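Local coordinates for protein enoyl-CoA hydratase (Mycobacterium thermoresistibile, PDB 3T3W) that probably hydrates the double bond of 2-enoyl-CoA thioesters in lipid metabolism, as a crotonase-family lyase, at residues 134-138 with 162-167; 107-111 with 241-246; 112-116 with 233-237; 30-36 with 67-73. All blocks are in the same frame, centred on the assembly; numbering follows the deposited sequence.

Contact 1 of 4, residues 134-138 with 162-167. With ZN (zinc ion), chain T.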
loop_
_atom_site.group_PDB
_atom_site.type_symbol
_atom_site.label_atom_id
_atom_site.label_comp_id
_atom_site.label_asym_id
_atom_site.label_seq_id
_atom_site.Cartn_x
_atom_site.Cartn_y
_atom_site.Cartn_z
ATOM N N LEU F 134 13.352 18.158 11.196
ATOM C CA LEU F 134 12.979 17.056 12.093
ATOM C C LEU F 134 12.322 17.546 13.373
ATOM O O LEU F 134 11.683 16.756 14.067
ATOM C CB LEU F 134 14.187 16.169 12.429
ATOM C CG LEU F 134 14.436 15.019 11.483
ATOM C CD1 LEU F 134 14.794 15.549 10.095
ATOM C CD2 LEU F 134 15.502 14.073 11.987
ATOM N N LEU F 135 12.413 18.849 13.653
ATOM C CA LEU F 135 11.747 19.409 14.823
ATOM C C LEU F 135 10.350 19.930 14.482
ATOM O O LEU F 135 9.451 19.767 15.296
ATOM C CB LEU F 135 12.573 20.508 15.459
ATOM C CG LEU F 135 14.059 20.158 15.759
ATOM C CD1 LEU F 135 14.723 21.297 16.566
ATOM C CD2 LEU F 135 14.183 18.806 16.495
ATOM N N CYS F 136 10.166 20.574 13.322
ATOM C CA CYS F 136 8.885 21.157 12.990
ATOM C C CYS F 136 7.967 20.187 12.240
ATOM O O CYS F 136 6.747 20.206 12.477
ATOM C CB CYS F 136 9.038 22.491 12.223
ATOM S SG CYS F 136 9.910 22.409 10.665
ATOM N N TRP F 137 8.487 19.348 11.344
ATOM C CA TRP F 137 7.592 18.422 10.623
ATOM C C TRP F 137 6.742 17.532 11.504
ATOM O O TRP F 137 5.573 17.296 11.162
ATOM C CB TRP F 137 8.336 17.576 9.597
ATOM C CG TRP F 137 8.692 18.257 8.310
ATOM C CD1 TRP F 137 8.065 19.310 7.692
ATOM C CD2 TRP F 137 9.734 17.829 7.385
ATOM N NE1 TRP F 137 8.650 19.608 6.482
ATOM C CE2 TRP F 137 9.663 18.737 6.236
ATOM C CE3 TRP F 137 10.691 16.831 7.402
ATOM C CZ2 TRP F 137 10.517 18.617 5.166
ATOM C CZ3 TRP F 137 11.551 16.736 6.319
ATOM C CH2 TRP F 137 11.449 17.589 5.221
ATOM N N PRO F 138 7.270 17.042 12.645
ATOM C CA PRO F 138 6.414 16.219 13.547
ATOM C C PRO F 138 5.220 16.963 14.178
ATOM O O PRO F 138 4.311 16.337 14.704
ATOM C CB PRO F 138 7.398 15.721 14.618
ATOM C CG PRO F 138 8.696 15.674 13.836
ATOM C CD PRO F 138 8.689 16.943 13.033
ATOM N N VAL F 162 17.740 14.548 4.672
ATOM C CA VAL F 162 17.842 14.169 6.109
ATOM C C VAL F 162 17.111 12.857 6.417
ATOM O O VAL F 162 16.410 12.254 5.552
ATOM C CB VAL F 162 17.338 15.303 7.024
ATOM C CG1 VAL F 162 18.275 16.536 6.894
ATOM C CG2 VAL F 162 15.883 15.673 6.683
ATOM N N GLU F 163 17.270 12.429 7.672
ATOM C CA GLU F 163 16.934 11.064 8.089
ATOM C C GLU F 163 15.450 10.747 8.093
ATOM O O GLU F 163 15.072 9.569 7.994
ATOM C CB GLU F 163 17.448 10.879 9.531
ATOM C CG GLU F 163 18.969 10.822 9.669
ATOM C CD GLU F 163 19.717 12.172 9.726
ATOM O OE1 GLU F 163 19.095 13.244 9.541
ATOM O OE2 GLU F 163 20.963 12.127 9.906
ATOM N N TYR F 164 14.613 11.771 8.231
ATOM C CA TYR F 164 13.164 11.665 8.343
ATOM C C TYR F 164 12.631 12.358 7.095
ATOM O O TYR F 164 12.631 13.604 6.994
ATOM C CB TYR F 164 12.705 12.381 9.606
ATOM C CG TYR F 164 11.223 12.399 9.955
ATOM C CD1 TYR F 164 10.705 11.521 10.897
ATOM C CD2 TYR F 164 10.362 13.366 9.452
ATOM C CE1 TYR F 164 9.358 11.550 11.276
ATOM C CE2 TYR F 164 9.028 13.441 9.861
ATOM C CZ TYR F 164 8.528 12.525 10.789
ATOM O OH TYR F 164 7.219 12.573 11.231
ATOM N N HIS F 165 12.250 11.550 6.124
ATOM C CA HIS F 165 11.900 12.057 4.807
ATOM C C HIS F 165 10.453 12.543 4.763
ATOM O O HIS F 165 9.570 11.901 4.210
ATOM C CB HIS F 165 12.180 11.022 3.699
ATOM C CG HIS F 165 12.039 11.593 2.310
ATOM N ND1 HIS F 165 13.078 12.196 1.667
ATOM C CD2 HIS F 165 10.922 11.771 1.503
ATOM C CE1 HIS F 165 12.632 12.671 0.486
ATOM N NE2 HIS F 165 11.320 12.421 0.392
ATOM N N GLY F 166 10.237 13.740 5.291
ATOM C CA GLY F 166 8.970 14.446 5.162
ATOM C C GLY F 166 8.827 15.126 3.798
ATOM O O GLY F 166 7.734 15.516 3.415
ATOM N N HIS F 167 9.952 15.298 3.089
ATOM C CA HIS F 167 10.015 16.204 1.961
ATOM C C HIS F 167 8.911 15.929 0.953
ATOM O O HIS F 167 8.207 16.857 0.498
ATOM C CB HIS F 167 11.362 16.121 1.213
ATOM C CG HIS F 167 12.583 16.151 2.101
ATOM N ND1 HIS F 167 12.835 15.189 3.051
ATOM C CD2 HIS F 167 13.673 17.019 2.116
ATOM C CE1 HIS F 167 14.017 15.461 3.646
ATOM N NE2 HIS F 167 14.541 16.574 3.059
HETATM ZN ZN ZN T . 22.505 10.945 9.050
HETATM O O HOH W 1 5.525 14.407 10.116
HETATM O O HOH W 2 23.191 12.850 8.446
#

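Contact 2 of 4, residues 107-111 with 241-246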
loop_
_atom_site.group_PDB
_atom_site.type_symbol
_atom_site.label_atom_id
_atom_site.label_comp_id
_atom_site.label_asym_id
_atom_site.label_seq_id
_atom_site.Cartn_x
_atom_site.Cartn_y
_atom_site.Cartn_z
ATOM N N LEU F 107 15.363 9.558 13.959
ATOM C CA LEU F 107 14.140 8.906 13.456
ATOM C C LEU F 107 13.101 8.595 14.545
ATOM O O LEU F 107 11.925 9.006 14.435
ATOM C CB LEU F 107 14.514 7.626 12.723
ATOM C CG LEU F 107 13.388 6.952 11.931
ATOM C CD1 LEU F 107 12.929 7.863 10.819
ATOM C CD2 LEU F 107 13.864 5.631 11.356
ATOM N N GLU F 108 13.501 7.856 15.581
ATOM C CA GLU F 108 12.565 7.402 16.612
ATOM C C GLU F 108 11.983 8.598 17.396
ATOM O O GLU F 108 10.775 8.652 17.662
ATOM C CB GLU F 108 13.243 6.408 17.573
ATOM C CG GLU F 108 12.384 5.862 18.713
ATOM C CD GLU F 108 13.191 5.102 19.768
ATOM O OE1 GLU F 108 14.122 4.345 19.380
ATOM O OE2 GLU F 108 12.907 5.294 20.991
ATOM N N TYR F 109 12.828 9.575 17.733
ATOM C CA TYR F 109 12.354 10.749 18.453
ATOM C C TYR F 109 11.323 11.494 17.629
ATOM O O TYR F 109 10.278 11.839 18.130
ATOM C CB TYR F 109 13.513 11.679 18.766
ATOM C CG TYR F 109 14.361 11.345 20.000
ATOM C CD1 TYR F 109 14.248 10.138 20.690
ATOM C CD2 TYR F 109 15.328 12.254 20.448
ATOM C CE1 TYR F 109 15.057 9.847 21.800
ATOM C CE2 TYR F 109 16.134 11.964 21.563
ATOM C CZ TYR F 109 16.008 10.774 22.226
ATOM O OH TYR F 109 16.839 10.478 23.332
ATOM N N SER F 110 11.635 11.748 16.365
ATOM C CA SER F 110 10.759 12.557 15.521
ATOM C C SER F 110 9.415 11.827 15.317
ATOM O O SER F 110 8.355 12.459 15.364
ATOM C CB SER F 110 11.424 12.927 14.202
ATOM O OG SER F 110 12.418 13.932 14.346
ATOM N N LEU F 111 9.445 10.507 15.118
ATOM C CA LEU F 111 8.192 9.745 15.017
ATOM C C LEU F 111 7.377 9.757 16.316
ATOM O O LEU F 111 6.158 9.903 16.277
ATOM C CB LEU F 111 8.460 8.309 14.530
ATOM C CG LEU F 111 8.669 8.180 13.028
ATOM C CD1 LEU F 111 9.190 6.760 12.716
ATOM C CD2 LEU F 111 7.381 8.471 12.235
ATOM N N PHE F 241 2.946 6.386 4.958
ATOM C CA PHE F 241 3.879 7.269 5.626
ATOM C C PHE F 241 4.901 6.549 6.502
ATOM O O PHE F 241 6.100 6.704 6.293
ATOM C CB PHE F 241 3.139 8.378 6.405
ATOM C CG PHE F 241 4.051 9.335 7.078
ATOM C CD1 PHE F 241 4.743 10.277 6.336
ATOM C CD2 PHE F 241 4.238 9.320 8.442
ATOM C CE1 PHE F 241 5.641 11.165 6.930
ATOM C CE2 PHE F 241 5.121 10.244 9.047
ATOM C CZ PHE F 241 5.845 11.135 8.286
ATOM N N TYR F 242 4.447 5.751 7.480
ATOM C CA TYR F 242 5.388 5.009 8.331
ATOM C C TYR F 242 6.362 4.170 7.498
ATOM O O TYR F 242 7.582 4.242 7.695
ATOM C CB TYR F 242 4.631 4.072 9.280
ATOM C CG TYR F 242 5.566 3.324 10.212
ATOM C CD1 TYR F 242 6.033 2.032 9.921
ATOM C CD2 TYR F 242 5.950 3.893 11.409
ATOM C CE1 TYR F 242 6.854 1.361 10.823
ATOM C CE2 TYR F 242 6.833 3.218 12.293
ATOM C CZ TYR F 242 7.259 1.955 11.986
ATOM O OH TYR F 242 8.085 1.234 12.905
ATOM N N ALA F 243 5.843 3.387 6.576
ATOM C CA ALA F 243 6.683 2.498 5.751
ATOM C C ALA F 243 7.690 3.303 4.897
ATOM O O ALA F 243 8.848 2.904 4.781
ATOM C CB ALA F 243 5.812 1.583 4.845
ATOM N N ALA F 244 7.275 4.435 4.349
ATOM C CA ALA F 244 8.135 5.252 3.495
ATOM C C ALA F 244 9.230 5.912 4.303
ATOM O O ALA F 244 10.410 5.970 3.895
ATOM C CB ALA F 244 7.307 6.301 2.716
ATOM N N ILE F 245 8.880 6.394 5.492
ATOM C CA ILE F 245 9.888 6.983 6.396
ATOM C C ILE F 245 10.980 5.960 6.760
ATOM O O ILE F 245 12.170 6.240 6.725
ATOM C CB ILE F 245 9.209 7.498 7.690
ATOM C CG1 ILE F 245 8.399 8.779 7.393
ATOM C CG2 ILE F 245 10.271 7.775 8.761
ATOM C CD1 ILE F 245 9.254 10.010 7.130
ATOM N N GLN F 246 10.568 4.740 7.066
ATOM C CA GLN F 246 11.516 3.679 7.346
ATOM C C GLN F 246 12.396 3.362 6.121
ATOM O O GLN F 246 13.639 3.169 6.248
ATOM C CB GLN F 246 10.800 2.439 7.890
ATOM C CG GLN F 246 10.077 2.620 9.228
ATOM C CD GLN F 246 10.988 3.018 10.364
ATOM O OE1 GLN F 246 12.177 2.670 10.389
ATOM N NE2 GLN F 246 10.424 3.731 11.355
#

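Contact 3 of 4, residues 112-116 with 233-237. With EDO (1,2-ethanediol), chain H.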
loop_
_atom_site.group_PDB
_atom_site.type_symbol
_atom_site.label_atom_id
_atom_site.label_comp_id
_atom_site.label_asym_id
_atom_site.label_seq_id
_atom_site.Cartn_x
_atom_site.Cartn_y
_atom_site.Cartn_z
ATOM N N ARG F 112 8.048 9.664 17.456
ATOM C CA ARG F 112 7.379 9.715 18.716
ATOM C C ARG F 112 6.665 11.058 18.889
ATOM O O ARG F 112 5.491 11.088 19.289
ATOM C CB ARG F 112 8.374 9.515 19.867
ATOM C CG ARG F 112 7.670 9.639 21.181
ATOM C CD ARG F 112 8.352 8.877 22.261
ATOM N NE ARG F 112 9.725 9.240 22.526
ATOM C CZ ARG F 112 10.772 8.432 22.344
ATOM N NH1 ARG F 112 11.987 8.811 22.725
ATOM N NH2 ARG F 112 10.624 7.241 21.776
ATOM N N TRP F 113 7.322 12.158 18.530
ATOM C CA TRP F 113 6.660 13.477 18.651
ATOM C C TRP F 113 5.455 13.597 17.717
ATOM O O TRP F 113 4.387 14.122 18.104
ATOM C CB TRP F 113 7.649 14.577 18.357
ATOM C CG TRP F 113 8.883 14.491 19.205
ATOM C CD1 TRP F 113 9.040 13.910 20.464
ATOM C CD2 TRP F 113 10.202 14.989 18.833
ATOM N NE1 TRP F 113 10.365 14.021 20.888
ATOM C CE2 TRP F 113 11.097 14.682 19.947
ATOM C CE3 TRP F 113 10.703 15.635 17.711
ATOM C CZ2 TRP F 113 12.453 15.002 19.906
ATOM C CZ3 TRP F 113 12.059 15.957 17.680
ATOM C CH2 TRP F 113 12.914 15.649 18.765
ATOM N N ARG F 114 5.628 13.112 16.492
ATOM C CA ARG F 114 4.572 13.060 15.508
ATOM C C ARG F 114 3.307 12.421 16.079
ATOM O O ARG F 114 2.188 12.875 15.767
ATOM C CB ARG F 114 5.060 12.330 14.244
ATOM C CG ARG F 114 4.087 12.309 13.074
ATOM C CD ARG F 114 3.308 11.003 13.006
ATOM N NE ARG F 114 2.602 10.890 11.720
ATOM C CZ ARG F 114 1.853 9.842 11.369
ATOM N NH1 ARG F 114 1.675 8.826 12.227
ATOM N NH2 ARG F 114 1.291 9.837 10.156
ATOM N N ASN F 115 3.485 11.365 16.868
ATOM C CA ASN F 115 2.381 10.552 17.373
ATOM C C ASN F 115 1.821 10.967 18.729
ATOM O O ASN F 115 0.856 10.353 19.224
ATOM C CB ASN F 115 2.797 9.076 17.372
ATOM C CG ASN F 115 2.914 8.529 15.964
ATOM O OD1 ASN F 115 1.994 8.735 15.149
ATOM N ND2 ASN F 115 4.019 7.817 15.665
ATOM N N VAL F 116 2.394 12.000 19.363
ATOM C CA VAL F 116 1.843 12.431 20.638
ATOM C C VAL F 116 0.365 12.799 20.435
ATOM O O VAL F 116 0.054 13.534 19.505
ATOM C CB VAL F 116 2.659 13.609 21.249
ATOM C CG1 VAL F 116 1.887 14.321 22.378
ATOM C CG2 VAL F 116 4.025 13.122 21.712
ATOM N N ASN F 233 -3.522 11.333 10.660
ATOM C CA ASN F 233 -2.249 10.611 10.761
ATOM C C ASN F 233 -2.389 9.139 10.331
ATOM O O ASN F 233 -1.479 8.594 9.691
ATOM C CB ASN F 233 -1.614 10.719 12.152
ATOM C CG ASN F 233 -0.883 12.033 12.361
ATOM O OD1 ASN F 233 -0.865 12.868 11.472
ATOM N ND2 ASN F 233 -0.285 12.238 13.550
ATOM N N GLN F 234 -3.501 8.519 10.654
ATOM C CA GLN F 234 -3.765 7.149 10.234
ATOM C C GLN F 234 -4.040 7.087 8.716
ATOM O O GLN F 234 -3.592 6.155 8.047
ATOM C CB GLN F 234 -4.938 6.524 11.035
ATOM C CG GLN F 234 -5.388 5.187 10.532
ATOM C CD GLN F 234 -4.321 4.081 10.640
ATOM O OE1 GLN F 234 -3.223 4.287 11.157
ATOM N NE2 GLN F 234 -4.658 2.903 10.127
ATOM N N THR F 235 -4.742 8.079 8.161
ATOM C CA THR F 235 -4.868 8.186 6.714
ATOM C C THR F 235 -3.458 8.220 6.059
ATOM O O THR F 235 -3.197 7.482 5.128
ATOM C CB THR F 235 -5.708 9.401 6.269
ATOM O OG1 THR F 235 -7.065 9.194 6.688
ATOM C CG2 THR F 235 -5.690 9.559 4.740
ATOM N N LEU F 236 -2.556 9.042 6.593
ATOM C CA LEU F 236 -1.167 9.114 6.103
ATOM C C LEU F 236 -0.426 7.790 6.239
ATOM O O LEU F 236 0.248 7.330 5.296
ATOM C CB LEU F 236 -0.395 10.224 6.819
ATOM C CG LEU F 236 -0.804 11.658 6.498
ATOM C CD1 LEU F 236 -0.128 12.680 7.408
ATOM C CD2 LEU F 236 -0.560 12.010 5.037
ATOM N N ASP F 237 -0.621 7.103 7.357
ATOM C CA ASP F 237 0.032 5.796 7.499
ATOM C C ASP F 237 -0.553 4.697 6.560
ATOM O O ASP F 237 0.220 3.888 6.020
ATOM C CB ASP F 237 -0.001 5.385 8.982
ATOM C CG ASP F 237 0.996 6.175 9.806
ATOM O OD1 ASP F 237 2.113 6.459 9.282
ATOM O OD2 ASP F 237 0.713 6.475 11.012
HETATM C C1 EDO H . 1.445 17.264 9.499
HETATM O O1 EDO H . 0.205 17.472 10.112
HETATM C C2 EDO H . 1.533 15.868 8.958
HETATM O O2 EDO H . 1.548 14.965 10.086
HETATM O O HOH W 3 1.590 14.754 13.819
HETATM O O HOH W 4 -0.499 9.819 15.233
#

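Contact 4 of 4, residues 30-36 with 67-73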
loop_
_atom_site.group_PDB
_atom_site.type_symbol
_atom_site.label_atom_id
_atom_site.label_comp_id
_atom_site.label_asym_id
_atom_site.label_seq_id
_atom_site.Cartn_x
_atom_site.Cartn_y
_atom_site.Cartn_z
ATOM N N ILE F 30 -1.659 25.169 27.701
ATOM C CA ILE F 30 -0.673 25.143 26.587
ATOM C C ILE F 30 0.677 24.857 27.212
ATOM O O ILE F 30 1.066 25.548 28.142
ATOM C CB ILE F 30 -0.626 26.510 25.849
ATOM C CG1 ILE F 30 -1.988 26.849 25.238
ATOM C CG2 ILE F 30 0.459 26.472 24.744
ATOM C CD1 ILE F 30 -2.126 28.298 24.806
ATOM N N ALA F 31 1.396 23.860 26.694
ATOM C CA ALA F 31 2.807 23.638 27.036
ATOM C C ALA F 31 3.621 24.276 25.952
ATOM O O ALA F 31 3.503 23.883 24.780
ATOM C CB ALA F 31 3.135 22.143 27.087
ATOM N N THR F 32 4.435 25.260 26.324
ATOM C CA THR F 32 5.314 25.901 25.373
ATOM C C THR F 32 6.749 25.389 25.589
ATOM O O THR F 32 7.322 25.552 26.696
ATOM C CB THR F 32 5.281 27.426 25.514
ATOM O OG1 THR F 32 3.909 27.856 25.384
ATOM C CG2 THR F 32 6.154 28.066 24.446
ATOM N N ILE F 33 7.272 24.739 24.549
ATOM C CA ILE F 33 8.610 24.171 24.555
ATOM C C ILE F 33 9.476 25.092 23.691
ATOM O O ILE F 33 9.228 25.247 22.490
ATOM C CB ILE F 33 8.628 22.750 23.929
ATOM C CG1 ILE F 33 7.656 21.805 24.656
ATOM C CG2 ILE F 33 10.052 22.188 23.879
ATOM C CD1 ILE F 33 7.459 20.422 24.035
ATOM N N THR F 34 10.497 25.692 24.300
ATOM C CA THR F 34 11.365 26.613 23.614
ATOM C C THR F 34 12.788 26.082 23.443
ATOM O O THR F 34 13.434 25.707 24.433
ATOM C CB THR F 34 11.443 27.964 24.369
ATOM O OG1 THR F 34 10.151 28.570 24.387
ATOM C CG2 THR F 34 12.451 28.909 23.677
ATOM N N LEU F 35 13.273 26.058 22.200
ATOM C CA LEU F 35 14.681 25.811 21.898
ATOM C C LEU F 35 15.474 27.023 22.332
ATOM O O LEU F 35 15.278 28.105 21.819
ATOM C CB LEU F 35 14.885 25.566 20.410
ATOM C CG LEU F 35 14.001 24.506 19.729
ATOM C CD1 LEU F 35 14.393 24.421 18.237
ATOM C CD2 LEU F 35 14.109 23.172 20.451
ATOM N N ASN F 36 16.333 26.844 23.333
ATOM C CA ASN F 36 17.058 27.956 23.944
ATOM C C ASN F 36 18.570 27.754 23.825
ATOM O O ASN F 36 19.298 27.759 24.823
ATOM C CB ASN F 36 16.641 28.133 25.398
ATOM C CG ASN F 36 17.152 29.426 25.990
ATOM O OD1 ASN F 36 17.302 30.410 25.284
ATOM N ND2 ASN F 36 17.482 29.407 27.288
ATOM N N VAL F 67 -2.645 21.473 24.389
ATOM C CA VAL F 67 -1.927 21.799 23.134
ATOM C C VAL F 67 -0.461 22.071 23.446
ATOM O O VAL F 67 -0.126 22.667 24.482
ATOM C CB VAL F 67 -2.561 23.058 22.456
ATOM C CG1 VAL F 67 -1.860 23.473 21.159
ATOM C CG2 VAL F 67 -4.053 22.816 22.137
ATOM N N ILE F 68 0.390 21.684 22.513
ATOM C CA ILE F 68 1.825 21.873 22.603
ATOM C C ILE F 68 2.239 22.881 21.549
ATOM O O ILE F 68 1.869 22.765 20.362
ATOM C CB ILE F 68 2.562 20.550 22.360
ATOM C CG1 ILE F 68 2.162 19.539 23.458
ATOM C CG2 ILE F 68 4.091 20.784 22.267
ATOM C CD1 ILE F 68 2.530 18.071 23.237
ATOM N N VAL F 69 3.015 23.863 21.984
ATOM C CA VAL F 69 3.649 24.819 21.098
ATOM C C VAL F 69 5.166 24.624 21.142
ATOM O O VAL F 69 5.749 24.631 22.225
ATOM C CB VAL F 69 3.290 26.280 21.464
ATOM C CG1 VAL F 69 4.177 27.289 20.664
ATOM C CG2 VAL F 69 1.809 26.556 21.264
ATOM N N LEU F 70 5.789 24.462 19.963
ATOM C CA LEU F 70 7.252 24.388 19.834
ATOM C C LEU F 70 7.733 25.678 19.169
ATOM O O LEU F 70 7.278 26.036 18.065
ATOM C CB LEU F 70 7.674 23.195 18.991
ATOM C CG LEU F 70 9.184 23.083 18.705
ATOM C CD1 LEU F 70 9.904 22.722 20.025
ATOM C CD2 LEU F 70 9.370 22.033 17.600
ATOM N N ARG F 71 8.626 26.373 19.859
ATOM C CA ARG F 71 9.191 27.622 19.381
ATOM C C ARG F 71 10.684 27.677 19.691
ATOM O O ARG F 71 11.244 26.773 20.312
ATOM C CB ARG F 71 8.463 28.818 19.994
ATOM C CG ARG F 71 8.548 28.899 21.519
ATOM C CD ARG F 71 7.860 30.092 22.173
ATOM N NE ARG F 71 8.448 31.334 21.701
ATOM C CZ ARG F 71 9.582 31.856 22.184
ATOM N NH1 ARG F 71 10.269 31.257 23.165
ATOM N NH2 ARG F 71 10.050 32.980 21.667
ATOM N N ALA F 72 11.332 28.760 19.295
ATOM C CA ALA F 72 12.791 28.858 19.382
ATOM C C ALA F 72 13.194 30.307 19.652
ATOM O O ALA F 72 12.633 31.229 19.042
ATOM C CB ALA F 72 13.440 28.376 18.104
ATOM N N ASN F 73 14.158 30.483 20.559
ATOM C CA ASN F 73 14.721 31.810 20.837
ATOM C C ASN F 73 15.725 32.247 19.798
ATOM O O ASN F 73 16.399 31.435 19.158
ATOM C CB ASN F 73 15.337 31.870 22.217
ATOM C CG ASN F 73 14.288 31.970 23.315
ATOM O OD1 ASN F 73 13.121 32.364 23.066
ATOM N ND2 ASN F 73 14.668 31.573 24.525
#

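Contact 1 of 4, residues 134-138 with 162-167
Trp137 O is held by two donors, water 1 and Arg174 of the third subunit. Water 1 also lies 2.7 Å from Tyr164 OH, in the plane of the phenol ring, and so joins the two segments. The indole of Trp137 slots into the bend of 164-167. Gly166 CA lies over one face, 3.8 Å from the centroid of the six-membered ring of Trp137, in a CH-pi contact 20° off the ring normal. Tyr164 O sits at the indole edge, 3.4 Å from Trp137 CZ3. Farther round, the indole turns its edge to the His167 ring in a T-shaped pair with planes 69° apart, Trp137 CH2 standing 3.5 Å above the imidazole centre; Asp152 holds His167 NE2. On the helix side Leu134 CD1 meets Val162 CG2 at 3.6 Å, and its CG packs on Tyr164 CB. Next to this apolar core Glu163 binds zinc through OE2 at 2.1 Å, sharing the metal with Glu102, His252, His256 and water 2, a metal site beside the core of a crotonase-like fold.

Contact 2 of 4, residues 107-111 with 241-246
Leu107 CD1 presses on Ile245 CG2 at 3.4 Å, tighter than ordinary carbon-carbon packing, as the two side chains pass each other in opposite directions. The other branch of Leu107, CD2, lies 3.5 Å from Gln246 OE1. One turn on, Leu111 acts as a knob in the hole formed by Phe241, Tyr242, Ile245 and Gln246. Its branches divide the work: CD2 reaches Phe241 CE2 at 4.3 Å, while CD1 touches Tyr242 CE2, Ile245 CG2 and, at 3.5 Å, Gln246 NE2. Both rings are met obliquely. The bond from CA to CB of Leu107, Leu111 and Ile245 points across the gap, whereas Phe241, Tyr242 and Gln246 start off to the side and come nearer with their ends.

These residues pair two nearly antiparallel helices, 95-115 and 241-263, the latter the last modelled helix of this crotonase-like chain. The short axes make an angle of 158° and come no closer than 12.2 Å, a gap filled by side chains.

A second layer sets the walls of the hole. Ile245 CG1 packs 3.6 Å above the Phe241 ring, toward its rim, and Gln246 CG lies over a face of the Tyr242 ring. Gln246 is folded back at its second torsion (chi2 -61°), which lays the amide beside both leucines; Arg230 of the fourth subunit then bonds OE1. Beyond that, Tyr242 stacks on Tyr242 of the fourth subunit, Phe241 meets Trp169 edge-to-face, and Tyr164 packs against both Leu111 and Phe241.

Contact 3 of 4, residues 112-116 with 233-237
The guanidinium of Arg114 and the amide of Asn233 lie stacked almost perfectly flat, their planes 3° apart and Asn233 CG 3.6 Å above the centre of the guanidinium. The stack ties the C-terminal part of helix 95-115 to helix 222-239, two helices of the crotonase-like fold, in a region where other subunits also pack.

Around the rim of the guanidinium the bonds fix its rotation. NH1 forms a salt bridge to Asp237 OD2 at 2.8 Å, arriving on the syn side, tilted out of the carboxylate plane. The same nitrogen donates to Asn115 OD1 at 2.9 Å, so it also holds the neighbouring Asn115. NH2 gives a longer, more bent bond to Asn233 O (3.1 Å, 137° at the hydrogen); Asp237 N reaches this oxygen from the opposite face of its plane. The arginine chain leaves extended and then bends at its second torsion (chi2 -98°), which swings the guanidinium over the Asn233 amide.

The two ends of the Asn233 amide serve different partners. OD1 accepts from Lys177 of the third subunit and has a weak link to the ethanediol, probably a crystallisation additive. ND2 donates to two waters: water 3, which lies 2.8 Å from Arg114 O, and water 4, 3.0 Å from Asn233 ND2 and 2.7 Å from Asn115 OD1.

Contact 4 of 4, residues 30-36 with 67-73
The guanidinium of Arg71 takes Thr34 OG1 at its edge, in plane, with NH1 donating at 3.0 Å. The same NH1 gives a second bond to Asn73 OD1, approaching from above that carbonyl's plane, and Asp207 of helix 206-217 pairs with NE. The Asn73 amide is turned nearly perpendicular to that of Asn36, 88° between planes. Its ND2 points in its own plane to Asn36 OD1 at 3.0 Å, yet arrives above the Asn36 carbonyl plane. Arg71 starts from the cramped first torsion, CG lodged between N and C (chi1 61°), and bends at its third, running beside Thr34 while its CD rests 3.5 Å from Thr32 CG2.

Strands 30-35 and 67-72 run parallel as neighbours in the main sheet, joined through helix 46-61 in a beta-alpha-beta crossover of the crotonase-like fold. Six main-chain bonds alternate in direction, from Ala31 N to Val67 O at 2.9 Å through to Asn73 N and Leu35 O. Several CA-H groups also approach the carbonyls that take these bonds.

The face bearing Ile30, Thr32, Val69 and Arg71 packs against helix 206-217, with Ile30 CG2 3.7 Å from Val69 CG2. The reverse face is aliphatic: Ile33 CD1 meets Ile68 CG2 at 3.8 Å, its CG2 meets Leu70 CD1, and Leu35 CB lies on Ala72 CB. Helix 46-61 lays Leu52, Ala55 and Ala59 against Ile33, Ala31 and Ile68.

Contacts 1, 2 and 3 form one continuous body around helix 95-115, whose successive turns serve contacts 2 and 3. The centres of contacts 1 and 2 are about 9 Å apart, as are those of contacts 2 and 3. Ser110 OG lies 2.9 Å from Leu134 O, joining contact 2 to contact 1, and Tyr164 on Arg114 joins contact 1 to contact 3. Between helices 222-239 and 241-263, Phe241 N lies 2.9 Å from Leu236 O. Contact 4 reaches contact 1 through Leu70 and Leu35 against Leu135, and contact 3 through Ile68 CD1, 3.9 Å from Val116 CG1; from contact 2 its nearest atoms stay about 9 Å away. Contact 1 holds zinc ligand Glu163; the Leu107 side chain of contact 2 is about 9 Å from the metal.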